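Local coordinates for BLUF domain-containing protein (Acinetobacter baumannii, PDB 6W6Z) that binds flavin mononucleotide in a BLUF domain and probably serves as a blue-light photoreceptor, at residues Cys6-Arg11 / Lys77-Tyr82; Leu42-Asn47 / Tyr96-Thr101; Phe50-Gly55 / Phe127-Leu132. All coordinates share one frame; numbering follows the deposited sequence.

Contact 1. Residues Cys6-Arg11 / Lys77-Tyr82; sequences CYASQR and KWLCTY. With FMN (flavin mononucleotide), chain B.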
loop_
_atom_site.group_PDB
_atom_site.type_symbol
_atom_site.label_atom_id
_atom_site.label_comp_id
_atom_site.label_asym_id
_atom_site.label_seq_id
_atom_site.Cartn_x
_atom_site.Cartn_y
_atom_site.Cartn_z
ATOM N N CYS A 6 4.287 4.264 -6.623
ATOM C CA CYS A 6 3.489 4.711 -5.458
ATOM C C CYS A 6 2.182 5.286 -5.980
ATOM O O CYS A 6 2.205 6.041 -6.976
ATOM C CB CYS A 6 4.210 5.756 -4.597
ATOM S SG CYS A 6 5.801 5.181 -3.928
ATOM N N TYR A 7 1.095 5.004 -5.285
ATOM C CA TYR A 7 -0.210 5.604 -5.593
ATOM C C TYR A 7 -1.009 5.702 -4.312
ATOM O O TYR A 7 -0.745 5.037 -3.295
ATOM C CB TYR A 7 -0.919 4.811 -6.701
ATOM C CG TYR A 7 -1.518 3.540 -6.169
ATOM C CD1 TYR A 7 -2.781 3.544 -5.594
ATOM C CD2 TYR A 7 -0.779 2.365 -6.134
ATOM C CE1 TYR A 7 -3.310 2.389 -5.031
ATOM C CE2 TYR A 7 -1.315 1.199 -5.597
ATOM C CZ TYR A 7 -2.577 1.220 -5.028
ATOM O OH TYR A 7 -3.078 0.099 -4.438
ATOM N N ALA A 8 -2.030 6.544 -4.367
ATOM C CA ALA A 8 -3.000 6.615 -3.278
ATOM C C ALA A 8 -4.395 6.440 -3.892
ATOM O O ALA A 8 -4.576 6.634 -5.134
ATOM C CB ALA A 8 -2.827 7.902 -2.492
ATOM N N SER A 9 -5.336 5.977 -3.088
ATOM C CA SER A 9 -6.715 5.652 -3.554
ATOM C C SER A 9 -7.708 5.883 -2.415
ATOM O O SER A 9 -7.297 5.949 -1.248
ATOM C CB SER A 9 -6.825 4.226 -4.051
ATOM O OG SER A 9 -6.674 3.321 -2.967
ATOM N N GLN A 10 -8.977 6.018 -2.773
ATOM C CA GLN A 10 -10.089 6.088 -1.793
ATOM C C GLN A 10 -10.648 4.679 -1.601
ATOM O O GLN A 10 -10.887 3.925 -2.591
ATOM C CB GLN A 10 -11.152 7.068 -2.284
ATOM C CG GLN A 10 -12.182 7.377 -1.211
ATOM C CD GLN A 10 -11.653 8.259 -0.103
ATOM O OE1 GLN A 10 -10.593 8.852 -0.216
ATOM N NE2 GLN A 10 -12.408 8.387 0.975
ATOM N N ARG A 11 -10.857 4.283 -0.359
ATOM C CA ARG A 11 -11.483 2.970 -0.138
ATOM C C ARG A 11 -12.929 3.045 -0.620
ATOM O O ARG A 11 -13.569 4.068 -0.346
ATOM C CB ARG A 11 -11.479 2.600 1.340
ATOM C CG ARG A 11 -12.125 1.248 1.550
ATOM C CD ARG A 11 -12.179 0.910 2.996
ATOM N NE ARG A 11 -13.373 1.402 3.658
ATOM C CZ ARG A 11 -14.550 0.777 3.625
ATOM N NH1 ARG A 11 -14.692 -0.345 2.929
ATOM N NH2 ARG A 11 -15.574 1.299 4.271
ATOM N N LYS A 77 -4.945 7.817 -7.487
ATOM C CA LYS A 77 -3.994 8.914 -7.768
ATOM C C LYS A 77 -2.567 8.356 -7.858
ATOM O O LYS A 77 -1.895 8.158 -6.809
ATOM C CB LYS A 77 -4.130 9.977 -6.679
ATOM C CG LYS A 77 -3.206 11.176 -6.821
ATOM C CD LYS A 77 -3.357 12.157 -5.665
ATOM C CE LYS A 77 -2.588 13.434 -5.894
ATOM N NZ LYS A 77 -2.301 14.119 -4.613
ATOM N N TRP A 78 -2.091 8.163 -9.087
ATOM C CA TRP A 78 -0.711 7.700 -9.374
ATOM C C TRP A 78 0.277 8.805 -8.997
ATOM O O TRP A 78 0.181 9.920 -9.555
ATOM C CB TRP A 78 -0.623 7.294 -10.843
ATOM C CG TRP A 78 0.678 6.713 -11.289
ATOM C CD1 TRP A 78 1.724 6.312 -10.524
ATOM C CD2 TRP A 78 1.006 6.353 -12.636
ATOM N NE1 TRP A 78 2.710 5.778 -11.300
ATOM C CE2 TRP A 78 2.291 5.780 -12.608
ATOM C CE3 TRP A 78 0.339 6.483 -13.859
ATOM C CZ2 TRP A 78 2.923 5.340 -13.772
ATOM C CZ3 TRP A 78 0.958 6.037 -15.005
ATOM C CH2 TRP A 78 2.240 5.483 -14.959
ATOM N N LEU A 79 1.179 8.540 -8.057
ATOM C CA LEU A 79 2.090 9.585 -7.561
ATOM C C LEU A 79 3.388 9.557 -8.353
ATOM O O LEU A 79 3.832 10.623 -8.812
ATOM C CB LEU A 79 2.323 9.379 -6.072
ATOM C CG LEU A 79 1.099 9.739 -5.249
ATOM C CD1 LEU A 79 1.237 9.229 -3.813
ATOM C CD2 LEU A 79 0.902 11.246 -5.284
ATOM N N CYS A 80 4.006 8.401 -8.492
ATOM C CA CYS A 80 5.298 8.355 -9.200
ATOM C C CYS A 80 5.655 6.924 -9.498
ATOM O O CYS A 80 5.117 6.008 -8.838
ATOM C CB CYS A 80 6.413 8.979 -8.379
ATOM S SG CYS A 80 6.563 8.169 -6.770
ATOM N N THR A 81 6.547 6.781 -10.469
ATOM C CA THR A 81 7.311 5.550 -10.727
ATOM C C THR A 81 8.765 5.950 -10.918
ATOM O O THR A 81 8.970 6.886 -11.677
ATOM C CB THR A 81 6.833 4.848 -11.996
ATOM O OG1 THR A 81 5.397 4.764 -11.930
ATOM C CG2 THR A 81 7.493 3.494 -12.115
ATOM N N TYR A 82 9.712 5.268 -10.290
ATOM C CA TYR A 82 11.133 5.594 -10.552
ATOM C C TYR A 82 11.993 4.354 -10.391
ATOM O O TYR A 82 11.607 3.424 -9.684
ATOM C CB TYR A 82 11.531 6.759 -9.650
ATOM C CG TYR A 82 11.359 6.548 -8.177
ATOM C CD1 TYR A 82 10.204 6.909 -7.526
ATOM C CD2 TYR A 82 12.373 5.990 -7.417
ATOM C CE1 TYR A 82 10.063 6.722 -6.160
ATOM C CE2 TYR A 82 12.249 5.789 -6.052
ATOM C CZ TYR A 82 11.086 6.170 -5.411
ATOM O OH TYR A 82 10.922 5.983 -4.059
HETATM N N1 FMN B . -2.760 -7.776 -5.404
HETATM C C2 FMN B . -1.489 -8.211 -5.446
HETATM O O2 FMN B . -1.259 -9.290 -6.080
HETATM N N3 FMN B . -0.466 -7.479 -4.959
HETATM C C4 FMN B . -0.645 -6.307 -4.330
HETATM O O4 FMN B . 0.279 -5.654 -3.852
HETATM C C4A FMN B . -2.006 -5.804 -4.190
HETATM N N5 FMN B . -2.295 -4.676 -3.574
HETATM C C5A FMN B . -3.586 -4.258 -3.560
HETATM C C6 FMN B . -3.864 -3.080 -2.904
HETATM C C7 FMN B . -5.154 -2.580 -2.880
HETATM C C7M FMN B . -5.390 -1.302 -2.136
HETATM C C8 FMN B . -6.284 -3.364 -3.409
HETATM C C8M FMN B . -7.687 -2.785 -3.299
HETATM C C9 FMN B . -5.996 -4.546 -4.070
HETATM C C9A FMN B . -4.693 -5.027 -4.120
HETATM N N10 FMN B . -4.378 -6.242 -4.717
HETATM C C10 FMN B . -3.054 -6.626 -4.784
HETATM C "C1'" FMN B . -5.413 -7.149 -5.318
HETATM C "C2'" FMN B . -5.605 -7.063 -6.815
HETATM O "O2'" FMN B . -6.331 -5.860 -7.114
HETATM C "C3'" FMN B . -6.425 -8.303 -7.258
HETATM O "O3'" FMN B . -7.550 -8.527 -6.401
HETATM C "C4'" FMN B . -5.647 -9.601 -7.178
HETATM O "O4'" FMN B . -4.411 -9.472 -7.916
HETATM C "C5'" FMN B . -6.464 -10.765 -7.793
HETATM O "O5'" FMN B . -6.747 -10.586 -9.198
HETATM P P FMN B . -7.519 -11.713 -10.119
HETATM O O1P FMN B . -8.971 -11.275 -10.050
HETATM O O2P FMN B . -6.838 -11.527 -11.464
HETATM O O3P FMN B . -7.289 -13.070 -9.478
#
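With SG of Cys6 anti to its carbonyl carbon (chi1 -59°) and SG of Cys80 set between backbone N and carbonyl carbon (chi1 57°), the two sulfurs approach on one face of the sheet without bonding, Cys6 SG to Cys80 SG being 4.2 Å. The strands 6-11 and 77-82 run antiparallel, and a classic beta bulge breaks their register: Leu79 and Cys80 both lie opposite Cys6. Cys6 O therefore receives two N-H groups, firmly from Leu79 N at 2.9 Å and only weakly from Cys80 N at 3.3 Å. Cys6 N in turn donates to Cys80 O, 2.9 Å away and nearly straight. Beyond the bulge, Ala8 and Lys77 form a hydrogen-bonded pair, Lys77 N to Ala8 O measuring 2.7 Å. Tyr7 leaves by the other face, where its OH lies 3.6 Å from the FMN methyl C7M and is hydrogen-bonded to Gln51.

Strand 2-11 lies between the outermost strand 73-83 and strand 48-54. On the Tyr7 side, Phe64 of helix 57-67 meets the rings of both Tyr7 and Trp78; on the other side, Cys6 and Leu79 pack on Phe50 of strand 48-54.

Contact 2. Residues Leu42-Asn47 / Tyr96-Thr101; sequences LYYADN and YVQRNT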
loop_
_atom_site.group_PDB
_atom_site.type_symbol
_atom_site.label_atom_id
_atom_site.label_comp_id
_atom_site.label_asym_id
_atom_site.label_seq_id
_atom_site.Cartn_x
_atom_site.Cartn_y
_atom_site.Cartn_z
ATOM N N LEU A 42 1.538 -1.258 2.201
ATOM C CA LEU A 42 0.132 -0.803 2.075
ATOM C C LEU A 42 -0.157 -0.085 3.364
ATOM O O LEU A 42 -0.021 -0.715 4.399
ATOM C CB LEU A 42 -0.824 -1.979 1.862
ATOM C CG LEU A 42 -2.281 -1.576 1.610
ATOM C CD1 LEU A 42 -2.405 -0.766 0.321
ATOM C CD2 LEU A 42 -3.202 -2.780 1.568
ATOM N N TYR A 43 -0.557 1.181 3.274
ATOM C CA TYR A 43 -0.984 2.002 4.420
ATOM C C TYR A 43 -2.473 2.182 4.235
ATOM O O TYR A 43 -2.919 2.489 3.123
ATOM C CB TYR A 43 -0.247 3.344 4.437
ATOM C CG TYR A 43 -0.848 4.421 5.312
ATOM C CD1 TYR A 43 -0.605 4.461 6.674
ATOM C CD2 TYR A 43 -1.610 5.439 4.766
ATOM C CE1 TYR A 43 -1.102 5.488 7.463
ATOM C CE2 TYR A 43 -2.175 6.437 5.554
ATOM C CZ TYR A 43 -1.900 6.470 6.910
ATOM O OH TYR A 43 -2.409 7.465 7.709
ATOM N N TYR A 44 -3.226 2.055 5.307
ATOM C CA TYR A 44 -4.680 2.322 5.303
ATOM C C TYR A 44 -4.985 3.271 6.443
ATOM O O TYR A 44 -4.604 2.956 7.585
ATOM C CB TYR A 44 -5.502 1.035 5.467
ATOM C CG TYR A 44 -6.974 1.344 5.552
ATOM C CD1 TYR A 44 -7.686 1.712 4.419
ATOM C CD2 TYR A 44 -7.610 1.435 6.779
ATOM C CE1 TYR A 44 -9.017 2.095 4.497
ATOM C CE2 TYR A 44 -8.950 1.777 6.874
ATOM C CZ TYR A 44 -9.645 2.152 5.738
ATOM O OH TYR A 44 -10.959 2.536 5.826
ATOM N N ALA A 45 -5.724 4.335 6.166
ATOM C CA ALA A 45 -6.283 5.201 7.225
ATOM C C ALA A 45 -7.381 6.067 6.633
ATOM O O ALA A 45 -7.347 6.360 5.394
ATOM C CB ALA A 45 -5.190 6.065 7.795
ATOM N N ASP A 46 -8.347 6.456 7.453
ATOM C CA ASP A 46 -9.327 7.489 7.049
ATOM C C ASP A 46 -9.931 7.143 5.669
ATOM O O ASP A 46 -10.046 8.038 4.794
ATOM C CB ASP A 46 -8.629 8.858 7.093
ATOM C CG ASP A 46 -8.439 9.391 8.499
ATOM O OD1 ASP A 46 -8.631 8.609 9.417
ATOM O OD2 ASP A 46 -8.132 10.608 8.665
ATOM N N ASN A 47 -10.369 5.900 5.484
ATOM C CA ASN A 47 -11.070 5.393 4.263
ATOM C C ASN A 47 -10.213 5.598 3.017
ATOM O O ASN A 47 -10.795 5.841 1.944
ATOM C CB ASN A 47 -12.435 6.060 4.053
ATOM C CG ASN A 47 -13.468 5.577 5.055
ATOM O OD1 ASN A 47 -13.431 4.422 5.488
ATOM N ND2 ASN A 47 -14.387 6.451 5.439
ATOM N N TYR A 96 1.958 -4.166 5.988
ATOM C CA TYR A 96 0.729 -3.430 6.320
ATOM C C TYR A 96 1.019 -2.475 7.463
ATOM O O TYR A 96 1.453 -2.930 8.531
ATOM C CB TYR A 96 -0.386 -4.392 6.673
ATOM C CG TYR A 96 -1.697 -3.687 6.895
ATOM C CD1 TYR A 96 -2.235 -2.865 5.916
ATOM C CD2 TYR A 96 -2.373 -3.798 8.074
ATOM C CE1 TYR A 96 -3.442 -2.215 6.091
ATOM C CE2 TYR A 96 -3.593 -3.173 8.264
ATOM C CZ TYR A 96 -4.108 -2.343 7.286
ATOM O OH TYR A 96 -5.304 -1.708 7.481
ATOM N N VAL A 97 0.694 -1.200 7.253
ATOM C CA VAL A 97 0.831 -0.128 8.282
ATOM C C VAL A 97 -0.475 0.654 8.396
ATOM O O VAL A 97 -1.038 1.051 7.375
ATOM C CB VAL A 97 2.002 0.794 7.912
ATOM C CG1 VAL A 97 2.215 1.888 8.931
ATOM C CG2 VAL A 97 3.263 0.005 7.705
ATOM N N GLN A 98 -0.926 0.909 9.615
ATOM C CA GLN A 98 -2.105 1.771 9.845
ATOM C C GLN A 98 -1.627 3.040 10.535
ATOM O O GLN A 98 -0.446 3.173 10.743
ATOM C CB GLN A 98 -3.183 1.031 10.642
ATOM C CG GLN A 98 -3.765 -0.148 9.865
ATOM C CD GLN A 98 -5.019 -0.716 10.487
ATOM O OE1 GLN A 98 -5.840 -1.330 9.793
ATOM N NE2 GLN A 98 -5.154 -0.527 11.791
ATOM N N ARG A 99 -2.542 3.975 10.781
ATOM C CA ARG A 99 -2.266 5.248 11.483
ATOM C C ARG A 99 -1.552 4.973 12.815
ATOM O O ARG A 99 -1.983 4.087 13.603
ATOM C CB ARG A 99 -3.584 5.972 11.757
ATOM C CG ARG A 99 -3.805 7.246 10.978
ATOM C CD ARG A 99 -5.203 7.749 11.252
ATOM N NE ARG A 99 -5.392 8.249 12.599
ATOM C CZ ARG A 99 -6.519 8.803 13.019
ATOM N NH1 ARG A 99 -7.552 8.863 12.194
ATOM N NH2 ARG A 99 -6.632 9.239 14.264
ATOM N N ASN A 100 -0.487 5.716 13.073
ATOM C CA ASN A 100 0.281 5.656 14.331
ATOM C C ASN A 100 0.593 7.105 14.671
ATOM O O ASN A 100 0.349 7.975 13.798
ATOM C CB ASN A 100 1.521 4.772 14.197
ATOM C CG ASN A 100 2.576 5.319 13.256
ATOM O OD1 ASN A 100 2.710 6.535 13.088
ATOM N ND2 ASN A 100 3.365 4.422 12.675
ATOM N N THR A 101 1.127 7.359 15.861
ATOM C CA THR A 101 1.347 8.760 16.301
ATOM C C THR A 101 2.397 9.442 15.415
ATOM O O THR A 101 2.236 10.621 15.179
ATOM C CB THR A 101 1.599 8.845 17.815
ATOM O OG1 THR A 101 2.767 8.107 18.146
ATOM C CG2 THR A 101 0.435 8.355 18.632
HETATM O O HOH W 1 -5.373 3.319 10.136
#
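In the ferredoxin-like sheet of the BLUF domain, strands 42-45 and 96-98 form the parallel pair at one border, Leu42 level with Tyr96 and Tyr43 with Val97. Their axes diverge by 26°. Two backbone bonds carry the pairing: Val97 N gives to Leu42 O at 3.0 Å, and Val97 O takes Tyr44 N at a longer 3.2 Å.

On one face Tyr44 and Tyr96 lie side by side and point the same way, each CG anti to the backbone N (chi1 176° for Tyr44). Tyr44 CB meets the edge of the Tyr96 ring, 3.9 Å from Tyr96 CE1, while helix 18-36 packs on both tyrosines. Leu42, on this same face, also touches the flavin. On the other face the Tyr43 ring crosses the Arg99 chain obliquely, its OH 3.6 Å from Arg99 CG; that hydroxyl is hydrogen-bonded to Phe115 O.

Between Tyr44 and Arg99 a water bridges the backbones, donating a hydrogen bond to Tyr44 O at 2.7 Å and accepting one from Arg99 N at 3.0 Å. Ala45 CB rests 3.7 Å from Arg99 CG. The Arg99 guanidinium is shared between two acids, Glu104 at NE and Asp46. The latter carboxylate stands 85° to the guanidinium plane, and Arg99 NH1 meets Asp46 OD1 on its syn side at 3.0 Å.

Contact 3. Residues Phe50-Gly55 / Phe127-Leu132; sequences FQCLEG and FFLNEL. With FMN (flavin mononucleotide), chain B.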
loop_
_atom_site.group_PDB
_atom_site.type_symbol
_atom_site.label_atom_id
_atom_site.label_comp_id
_atom_site.label_asym_id
_atom_site.label_seq_id
_atom_site.Cartn_x
_atom_site.Cartn_y
_atom_site.Cartn_z
ATOM N N PHE A 50 -2.574 4.062 0.652
ATOM C CA PHE A 50 -1.330 4.457 -0.016
ATOM C C PHE A 50 -0.596 3.155 -0.240
ATOM O O PHE A 50 -0.599 2.353 0.702
ATOM C CB PHE A 50 -0.500 5.444 0.803
ATOM C CG PHE A 50 0.894 5.615 0.235
ATOM C CD1 PHE A 50 1.901 4.684 0.481
ATOM C CD2 PHE A 50 1.156 6.638 -0.660
ATOM C CE1 PHE A 50 3.156 4.820 -0.092
ATOM C CE2 PHE A 50 2.426 6.789 -1.219
ATOM C CZ PHE A 50 3.412 5.865 -0.962
ATOM N N GLN A 51 -0.115 2.903 -1.447
ATOM C CA GLN A 51 0.684 1.689 -1.654
ATOM C C GLN A 51 1.963 2.027 -2.394
ATOM O O GLN A 51 1.955 2.856 -3.333
ATOM C CB GLN A 51 -0.118 0.616 -2.377
ATOM C CG GLN A 51 0.579 -0.723 -2.348
ATOM C CD GLN A 51 -0.233 -1.836 -2.957
ATOM O OE1 GLN A 51 -0.942 -1.635 -3.948
ATOM N NE2 GLN A 51 -0.172 -3.011 -2.332
ATOM N N CYS A 52 3.033 1.334 -2.039
ATOM C CA CYS A 52 4.290 1.358 -2.807
ATOM C C CYS A 52 4.606 -0.075 -3.221
ATOM O O CYS A 52 4.493 -0.971 -2.368
ATOM C CB CYS A 52 5.320 2.076 -1.940
ATOM S SG CYS A 52 7.033 1.692 -2.362
ATOM N N LEU A 53 4.846 -0.296 -4.522
ATOM C CA LEU A 53 5.244 -1.587 -5.114
ATOM C C LEU A 53 6.696 -1.478 -5.578
ATOM O O LEU A 53 7.022 -0.478 -6.261
ATOM C CB LEU A 53 4.334 -1.913 -6.301
ATOM C CG LEU A 53 2.823 -1.929 -6.017
ATOM C CD1 LEU A 53 2.041 -2.058 -7.313
ATOM C CD2 LEU A 53 2.482 -3.057 -5.063
ATOM N N GLU A 54 7.510 -2.489 -5.292
ATOM C CA GLU A 54 8.932 -2.537 -5.731
ATOM C C GLU A 54 9.185 -3.829 -6.491
ATOM O O GLU A 54 8.826 -4.894 -5.940
ATOM C CB GLU A 54 9.921 -2.560 -4.555
ATOM C CG GLU A 54 9.937 -1.319 -3.714
ATOM C CD GLU A 54 10.754 -1.414 -2.415
ATOM O OE1 GLU A 54 11.086 -2.525 -1.967
ATOM O OE2 GLU A 54 11.027 -0.376 -1.839
ATOM N N GLY A 55 9.874 -3.751 -7.638
ATOM C CA GLY A 55 10.265 -4.948 -8.409
ATOM C C GLY A 55 10.484 -4.643 -9.873
ATOM O O GLY A 55 10.585 -3.441 -10.233
ATOM N N PHE A 127 9.728 11.652 3.495
ATOM C CA PHE A 127 9.412 11.417 4.930
ATOM C C PHE A 127 8.402 10.276 5.071
ATOM O O PHE A 127 8.576 9.460 5.990
ATOM C CB PHE A 127 8.835 12.660 5.605
ATOM N N PHE A 128 7.376 10.227 4.213
ATOM C CA PHE A 128 6.262 9.261 4.388
ATOM C C PHE A 128 6.740 7.830 4.170
ATOM O O PHE A 128 6.383 6.981 5.016
ATOM C CB PHE A 128 5.056 9.536 3.503
ATOM C CG PHE A 128 3.812 8.773 3.908
ATOM C CD1 PHE A 128 3.227 8.957 5.155
ATOM C CD2 PHE A 128 3.209 7.889 3.020
ATOM C CE1 PHE A 128 2.071 8.275 5.503
ATOM C CE2 PHE A 128 2.050 7.213 3.366
ATOM C CZ PHE A 128 1.468 7.430 4.596
ATOM N N LEU A 129 7.500 7.555 3.116
ATOM C CA LEU A 129 8.049 6.200 2.915
ATOM C C LEU A 129 8.931 5.824 4.115
ATOM O O LEU A 129 8.852 4.661 4.579
ATOM C CB LEU A 129 8.829 6.130 1.610
ATOM C CG LEU A 129 8.006 6.099 0.335
ATOM C CD1 LEU A 129 8.926 6.084 -0.889
ATOM C CD2 LEU A 129 7.070 4.894 0.307
ATOM N N ASN A 130 9.729 6.762 4.630
ATOM C CA ASN A 130 10.632 6.449 5.758
ATOM C C ASN A 130 9.772 6.075 6.965
ATOM O O ASN A 130 10.125 5.077 7.622
ATOM C CB ASN A 130 11.644 7.558 6.048
ATOM C CG ASN A 130 12.451 7.218 7.279
ATOM O OD1 ASN A 130 13.347 6.369 7.231
ATOM N ND2 ASN A 130 12.064 7.800 8.402
ATOM N N GLU A 131 8.674 6.793 7.214
ATOM C CA GLU A 131 7.740 6.497 8.332
ATOM C C GLU A 131 7.144 5.108 8.125
ATOM O O GLU A 131 7.003 4.373 9.109
ATOM C CB GLU A 131 6.623 7.539 8.474
ATOM C CG GLU A 131 7.075 8.873 9.041
ATOM C CD GLU A 131 7.751 8.803 10.403
ATOM O OE1 GLU A 131 8.814 9.460 10.566
ATOM O OE2 GLU A 131 7.266 8.036 11.285
ATOM N N LEU A 132 6.809 4.746 6.890
ATOM C CA LEU A 132 6.210 3.405 6.602
ATOM C C LEU A 132 7.264 2.314 6.802
ATOM O O LEU A 132 6.891 1.221 7.265
ATOM C CB LEU A 132 5.660 3.374 5.185
ATOM C CG LEU A 132 4.458 4.274 4.888
ATOM C CD1 LEU A 132 3.943 3.980 3.478
ATOM C CD2 LEU A 132 3.344 4.080 5.905
HETATM N N1 FMN B . -2.760 -7.776 -5.404
HETATM C C2 FMN B . -1.489 -8.211 -5.446
HETATM O O2 FMN B . -1.259 -9.290 -6.080
HETATM N N3 FMN B . -0.466 -7.479 -4.959
HETATM C C4 FMN B . -0.645 -6.307 -4.330
HETATM O O4 FMN B . 0.279 -5.654 -3.852
HETATM C C4A FMN B . -2.006 -5.804 -4.190
HETATM N N5 FMN B . -2.295 -4.676 -3.574
HETATM C C5A FMN B . -3.586 -4.258 -3.560
HETATM C C6 FMN B . -3.864 -3.080 -2.904
HETATM C C7 FMN B . -5.154 -2.580 -2.880
HETATM C C7M FMN B . -5.390 -1.302 -2.136
HETATM C C8 FMN B . -6.284 -3.364 -3.409
HETATM C C8M FMN B . -7.687 -2.785 -3.299
HETATM C C9 FMN B . -5.996 -4.546 -4.070
HETATM C C9A FMN B . -4.693 -5.027 -4.120
HETATM N N10 FMN B . -4.378 -6.242 -4.717
HETATM C C10 FMN B . -3.054 -6.626 -4.784
HETATM C "C1'" FMN B . -5.413 -7.149 -5.318
HETATM C "C2'" FMN B . -5.605 -7.063 -6.815
HETATM O "O2'" FMN B . -6.331 -5.860 -7.114
HETATM C "C3'" FMN B . -6.425 -8.303 -7.258
HETATM O "O3'" FMN B . -7.550 -8.527 -6.401
HETATM C "C4'" FMN B . -5.647 -9.601 -7.178
HETATM O "O4'" FMN B . -4.411 -9.472 -7.916
HETATM C "C5'" FMN B . -6.464 -10.765 -7.793
HETATM O "O5'" FMN B . -6.747 -10.586 -9.198
HETATM P P FMN B . -7.519 -11.713 -10.119
HETATM O O1P FMN B . -8.971 -11.275 -10.050
HETATM O O2P FMN B . -6.838 -11.527 -11.464
HETATM O O3P FMN B . -7.289 -13.070 -9.478
#
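Helix 127-132 crosses strand 50-54 nearly at right angles, at -82°, with the axes 10.9 Å apart, and Phe128, Leu129 and Leu132 meet one face of the BLUF sheet. The centrepiece is a T-shaped (edge-to-face) pair of Phe50 and Phe128: ring planes at 88°, centroids 5.2 Å apart. Phe128 contributes its edge, CE2 standing over the Phe50 face, off centre, at 3.7 Å from Phe50 CG. Phe50 CB points toward the helix, and CG is anti to the backbone N (chi1 168°). Two leucines reach the ring obliquely, Leu132 CD1 at 3.7 Å from Phe50 CD1 and Leu129 CD2 at 3.9 Å from Phe50 CE1. The same Leu129 methyl extends the apolar patch down the strand, touching Cys52 CB at 4.0 Å. No hydrogen bond joins the segments; the contacts between them are apolar and aromatic.

Between Phe50 and Cys52, Gln51 points away from the helix and into the flavin pocket. The extended Gln51 chain delivers one amide nitrogen to two flavin acceptors: Gln51 NE2 lies 3.0 Å from FMN N5 and, in a weak bond, 3.1 Å from FMN O4.

All three contacts reach one five-stranded sheet, in which strand 48-54 of contact 3 lies between strand 2-11 of contact 1 and strand 39-45 of contact 2. Contacts 1 and 3 are closest, their centres 10 Å apart, and both touch FMN: Tyr7 OH to Gln51 OE1 is 2.8 Å, a probable hydrogen bond that links Tyr7, itself beside the flavin, through Gln51 to FMN N5. The side chain of Leu42 in contact 2 also lies about 4 Å from the flavin. On the opposite face Cys6 CB approaches Phe50 CZ to 3.7 Å. Contact 2 joins contact 3 through Tyr43 N and Phe50 O, 2.8 Å apart, and through Tyr43 CD2 against Phe128 CZ at 3.7 Å. Contacts 1 and 2 meet where Arg11 N lies 2.8 Å from Asn47 O.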